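Local coordinates for protein cysteine protease-like VirA (Shigella flexneri, PDB 3EB8) that is a secreted virulence effector that promotes bacterial entry into epithelial cells and spread between them, and whose reported proteolysis of alpha-tubulin is disputed, at residues F205-D209 with L210-T214; V247-I250 with Y251-M255. All coordinates share one frame; numbering follows the deposited sequence.

Contact 1 comes first along the chain, where the loop after helix 194-204 runs into the start of helix 210-221; contact 2 follows on helix 245-265, with helix 226-234 between them. They lie on opposite sides of the chain's centre, their own centres about 45 Å apart and their nearest atoms about 32 Å apart, so neither touches the other. Contact 1 is at the surface, whereas contact 2 is partly buried against strands of the mixed sheet. Both fall inside residues 182-273, assigned as the tubulin-binding region of this monomer, which therefore reaches from an outlying helix start to a helix packed on the sheet.

Contact 1 (F205-D209 with L210-T214); sequences FPQQD and LCFQT
The side-chain amide of Gln207 lies flat over one face of the Phe212 ring, the two planes only 6° apart. Its CD sits 3.3 Å above the ring plane, displaced toward the rim, with OE1 above CE2 and NE2 above CD2. A bend at chi2 (86°) brings the end of the chain back over the ring. Phe212 turns its ring toward the loop because CG stands anti to its own carbonyl carbon (chi1 -71°). Two further residues meet the same ring. Phe205 CD2 approaches Phe212 CD2 to 4.0 Å, the two side chains crossing at about a right angle, and Gln207 NE2 lies in plane at the edge of the Phe205 ring, so this one amide bridges both aromatics. From the edge, Asp209 CB comes within 3.6 Å of Phe212 CD1, and the Asp209 carboxylate stands almost perpendicular to the ring. On the backbone, Asp209 O accepts a hydrogen bond from Gln213 N at 2.8 Å. Phe205 also packs on Glu215, Lys216 and Phe219 farther along the helix. The arrangement is that of a helix start, with Asp209 at the N-cap making no capping bond through its side chain, and with an amide-on-aromatic stack between the loop that follows helix 194-204 and the first turn of helix 210-221.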
loop_
_atom_site.group_PDB
_atom_site.type_symbol
_atom_site.label_atom_id
_atom_site.label_comp_id
_atom_site.label_asym_id
_atom_site.label_seq_id
_atom_site.Cartn_x
_atom_site.Cartn_y
_atom_site.Cartn_z
ATOM N N PHE A 205 10.470 13.836 19.450
ATOM C CA PHE A 205 9.205 14.432 19.866
ATOM C C PHE A 205 9.426 15.443 20.998
ATOM O O PHE A 205 9.237 15.126 22.172
ATOM C CB PHE A 205 8.214 13.349 20.302
ATOM C CG PHE A 205 7.592 12.589 19.158
ATOM C CD1 PHE A 205 7.663 11.202 19.106
ATOM C CD2 PHE A 205 6.927 13.250 18.145
ATOM C CE1 PHE A 205 7.082 10.490 18.058
ATOM C CE2 PHE A 205 6.348 12.546 17.093
ATOM C CZ PHE A 205 6.429 11.165 17.052
ATOM N N PRO A 206 9.828 16.671 20.640
ATOM C CA PRO A 206 10.075 17.750 21.605
ATOM C C PRO A 206 8.777 18.320 22.180
ATOM O O PRO A 206 8.697 18.597 23.380
ATOM C CB PRO A 206 10.777 18.829 20.767
ATOM C CG PRO A 206 11.050 18.207 19.422
ATOM C CD PRO A 206 10.051 17.111 19.255
ATOM N N GLN A 207 7.776 18.484 21.319
ATOM C CA GLN A 207 6.485 19.065 21.699
ATOM C C GLN A 207 5.845 18.388 22.921
ATOM O O GLN A 207 5.910 17.169 23.080
ATOM C CB GLN A 207 5.520 19.025 20.512
ATOM C CG GLN A 207 6.180 19.128 19.129
ATOM C CD GLN A 207 6.657 17.781 18.576
ATOM O OE1 GLN A 207 6.866 17.630 17.368
ATOM N NE2 GLN A 207 6.827 16.803 19.458
ATOM N N GLN A 208 5.216 19.186 23.777
ATOM C CA GLN A 208 4.701 18.688 25.046
ATOM C C GLN A 208 3.172 18.533 25.058
ATOM O O GLN A 208 2.591 18.134 26.068
ATOM C CB GLN A 208 5.150 19.610 26.179
ATOM C CG GLN A 208 5.551 18.885 27.456
ATOM C CD GLN A 208 6.915 18.222 27.355
ATOM O OE1 GLN A 208 7.682 18.484 26.427
ATOM N NE2 GLN A 208 7.224 17.356 28.313
ATOM N N ASP A 209 2.532 18.846 23.934
ATOM C CA ASP A 209 1.076 18.723 23.810
ATOM C C ASP A 209 0.611 17.341 24.234
ATOM O O ASP A 209 1.367 16.375 24.139
ATOM C CB ASP A 209 0.620 18.982 22.368
ATOM C CG ASP A 209 0.776 20.435 21.954
ATOM O OD1 ASP A 209 1.910 20.963 22.029
ATOM O OD2 ASP A 209 -0.235 21.046 21.540
ATOM N N LEU A 210 -0.632 17.249 24.701
ATOM C CA LEU A 210 -1.189 15.955 25.070
ATOM C C LEU A 210 -1.072 14.998 23.903
ATOM O O LEU A 210 -0.634 13.868 24.091
ATOM C CB LEU A 210 -2.642 16.056 25.545
ATOM C CG LEU A 210 -3.335 14.710 25.798
ATOM C CD1 LEU A 210 -2.675 13.928 26.910
ATOM C CD2 LEU A 210 -4.806 14.900 26.107
ATOM N N CYS A 211 -1.419 15.453 22.695
ATOM C CA CYS A 211 -1.312 14.586 21.512
ATOM C C CYS A 211 0.100 14.037 21.306
ATOM O O CYS A 211 0.248 12.857 21.060
ATOM C CB CYS A 211 -1.844 15.251 20.234
ATOM S SG CYS A 211 -1.111 16.853 19.833
ATOM N N PHE A 212 1.125 14.883 21.423
ATOM C CA PHE A 212 2.510 14.422 21.306
ATOM C C PHE A 212 2.870 13.483 22.439
ATOM O O PHE A 212 3.582 12.513 22.228
ATOM C CB PHE A 212 3.486 15.591 21.254
ATOM C CG PHE A 212 3.426 16.347 19.974
ATOM C CD1 PHE A 212 2.901 17.629 19.932
ATOM C CD2 PHE A 212 3.857 15.756 18.797
ATOM C CE1 PHE A 212 2.837 18.325 18.738
ATOM C CE2 PHE A 212 3.797 16.439 17.601
ATOM C CZ PHE A 212 3.288 17.728 17.570
ATOM N N GLN A 213 2.351 13.768 23.629
ATOM C CA GLN A 213 2.583 12.906 24.772
ATOM C C GLN A 213 1.950 11.534 24.520
ATOM O O GLN A 213 2.564 10.494 24.791
ATOM C CB GLN A 213 2.051 13.550 26.051
ATOM C CG GLN A 213 2.740 13.066 27.308
ATOM C CD GLN A 213 4.244 13.250 27.286
ATOM O OE1 GLN A 213 4.995 12.359 27.701
ATOM N NE2 GLN A 213 4.695 14.404 26.803
ATOM N N THR A 214 0.739 11.527 23.966
ATOM C CA THR A 214 0.110 10.261 23.613
ATOM C C THR A 214 0.913 9.517 22.536
ATOM O O THR A 214 1.152 8.315 22.648
ATOM C CB THR A 214 -1.381 10.416 23.191
ATOM O OG1 THR A 214 -1.468 10.849 21.833
ATOM C CG2 THR A 214 -2.082 11.414 24.065
#

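Contact 2 (V247-I250 with Y251-M255); sequences VEHI and YAQIM
Val247 meets Tyr251 one turn on: its carbonyl O takes the Tyr251 N-H at 2.8 Å, and the Tyr251 CB lies close beside that same oxygen. The Tyr251 ring itself leads away from Val247, with CG anti to the backbone N (chi1 -177°), and Met255 CG lies over one of its faces, 3.9 Å above the plane and displaced toward the rim. Glu248 takes part through its backbone, O accepting from Ala252 N at 2.9 Å while the Ala252 methyl rests near the same carbonyl. At His249 the contact passes to side chains. The carbonyl O binds Gln253 N at 3.0 Å, and farther out from the helix the imidazole and the amide cross obliquely, their planes 49° apart. Gln253 CG lies over one ring face, while the extended end of the glutamine carries NE2 to 3.1 Å from His249 CE1, the ring atom nearest to it. Ile250 closes the segment. Its O accepts from Ile254 N, its CG2 branch meets Ile254 CD1 at 4.0 Å, and its CD1 comes only loosely, 4.2 Å, to Gln253 OE1, so the two branches of the isoleucine face different residues. The four backbone bonds are the regular i to i+4 set of an alpha-helix. The turns belong to helix 245-265, whose inner side rests on the mixed sheet: Val247 packs on Val349, Tyr251 on Phe351 and Ile321, and Ile254 on Phe351 and Asn319, which places strands 348-356 and 315-327 beneath it. Ile250 meets Val92 and Ile124 in neighbouring loops, and Ile254 O is hydrogen-bonded to His310 NE2 of strand 300-312.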
loop_
_atom_site.group_PDB
_atom_site.type_symbol
_atom_site.label_atom_id
_atom_site.label_comp_id
_atom_site.label_asym_id
_atom_site.label_seq_id
_atom_site.Cartn_x
_atom_site.Cartn_y
_atom_site.Cartn_z
ATOM N N VAL A 247 0.583 -12.799 -10.575
ATOM C CA VAL A 247 1.166 -11.486 -10.324
ATOM C C VAL A 247 2.320 -11.243 -11.294
ATOM O O VAL A 247 2.447 -10.162 -11.882
ATOM C CB VAL A 247 1.691 -11.370 -8.874
ATOM C CG1 VAL A 247 2.606 -10.167 -8.722
ATOM C CG2 VAL A 247 0.531 -11.273 -7.892
ATOM N N GLU A 248 3.160 -12.257 -11.464
ATOM C CA GLU A 248 4.222 -12.173 -12.449
ATOM C C GLU A 248 3.674 -11.756 -13.812
ATOM O O GLU A 248 4.263 -10.921 -14.491
ATOM C CB GLU A 248 4.946 -13.516 -12.566
ATOM C CG GLU A 248 5.943 -13.756 -11.446
ATOM C CD GLU A 248 6.768 -15.019 -11.647
ATOM O OE1 GLU A 248 6.345 -15.901 -12.434
ATOM O OE2 GLU A 248 7.838 -15.129 -11.009
ATOM N N HIS A 249 2.544 -12.339 -14.198
ATOM C CA HIS A 249 1.998 -12.109 -15.516
ATOM C C HIS A 249 1.501 -10.667 -15.620
ATOM O O HIS A 249 1.885 -9.930 -16.533
ATOM C CB HIS A 249 0.903 -13.133 -15.829
ATOM C CG HIS A 249 0.456 -13.120 -17.253
ATOM N ND1 HIS A 249 -0.795 -12.686 -17.638
ATOM C CD2 HIS A 249 1.094 -13.489 -18.390
ATOM C CE1 HIS A 249 -0.909 -12.791 -18.951
ATOM N NE2 HIS A 249 0.222 -13.275 -19.431
ATOM N N ILE A 250 0.673 -10.249 -14.675
ATOM C CA ILE A 250 0.196 -8.879 -14.698
ATOM C C ILE A 250 1.387 -7.919 -14.689
ATOM O O ILE A 250 1.434 -6.954 -15.441
ATOM C CB ILE A 250 -0.722 -8.551 -13.499
ATOM C CG1 ILE A 250 -1.778 -9.640 -13.320
ATOM C CG2 ILE A 250 -1.375 -7.195 -13.698
ATOM C CD1 ILE A 250 -2.387 -10.116 -14.623
ATOM N N TYR A 251 2.352 -8.183 -13.826
ATOM C CA TYR A 251 3.469 -7.267 -13.665
ATOM C C TYR A 251 4.231 -7.147 -14.992
ATOM O O TYR A 251 4.632 -6.042 -15.400
ATOM C CB TYR A 251 4.368 -7.757 -12.527
ATOM C CG TYR A 251 5.532 -6.867 -12.198
ATOM C CD1 TYR A 251 5.345 -5.531 -11.905
ATOM C CD2 TYR A 251 6.815 -7.375 -12.140
ATOM C CE1 TYR A 251 6.405 -4.715 -11.592
ATOM C CE2 TYR A 251 7.885 -6.570 -11.823
ATOM C CZ TYR A 251 7.671 -5.236 -11.550
ATOM O OH TYR A 251 8.726 -4.414 -11.237
ATOM N N ALA A 252 4.397 -8.280 -15.680
ATOM C CA ALA A 252 5.097 -8.301 -16.963
ATOM C C ALA A 252 4.360 -7.497 -18.023
ATOM O O ALA A 252 4.991 -6.805 -18.826
ATOM C CB ALA A 252 5.305 -9.727 -17.441
ATOM N N GLN A 253 3.031 -7.599 -18.039
ATOM C CA GLN A 253 2.230 -6.839 -18.995
ATOM C C GLN A 253 2.348 -5.345 -18.729
ATOM O O GLN A 253 2.414 -4.540 -19.653
ATOM C CB GLN A 253 0.762 -7.265 -18.945
ATOM C CG GLN A 253 0.526 -8.663 -19.468
ATOM C CD GLN A 253 -0.910 -9.104 -19.333
ATOM O OE1 GLN A 253 -1.630 -8.657 -18.439
ATOM N NE2 GLN A 253 -1.338 -9.994 -20.221
ATOM N N ILE A 254 2.379 -4.992 -17.452
ATOM C CA ILE A 254 2.510 -3.612 -17.055
ATOM C C ILE A 254 3.881 -3.052 -17.437
ATOM O O ILE A 254 3.967 -1.967 -18.016
ATOM C CB ILE A 254 2.216 -3.445 -15.562
ATOM C CG1 ILE A 254 0.698 -3.380 -15.377
ATOM C CG2 ILE A 254 2.912 -2.187 -15.029
ATOM C CD1 ILE A 254 0.229 -3.581 -13.991
ATOM N N MET A 255 4.947 -3.794 -17.150
ATOM C CA MET A 255 6.276 -3.322 -17.516
ATOM C C MET A 255 6.433 -3.242 -19.028
ATOM O O MET A 255 7.151 -2.372 -19.525
ATOM C CB MET A 255 7.382 -4.172 -16.889
ATOM C CG MET A 255 7.464 -4.020 -15.375
ATOM S SD MET A 255 8.874 -4.886 -14.643
ATOM C CE MET A 255 8.517 -6.582 -15.082
#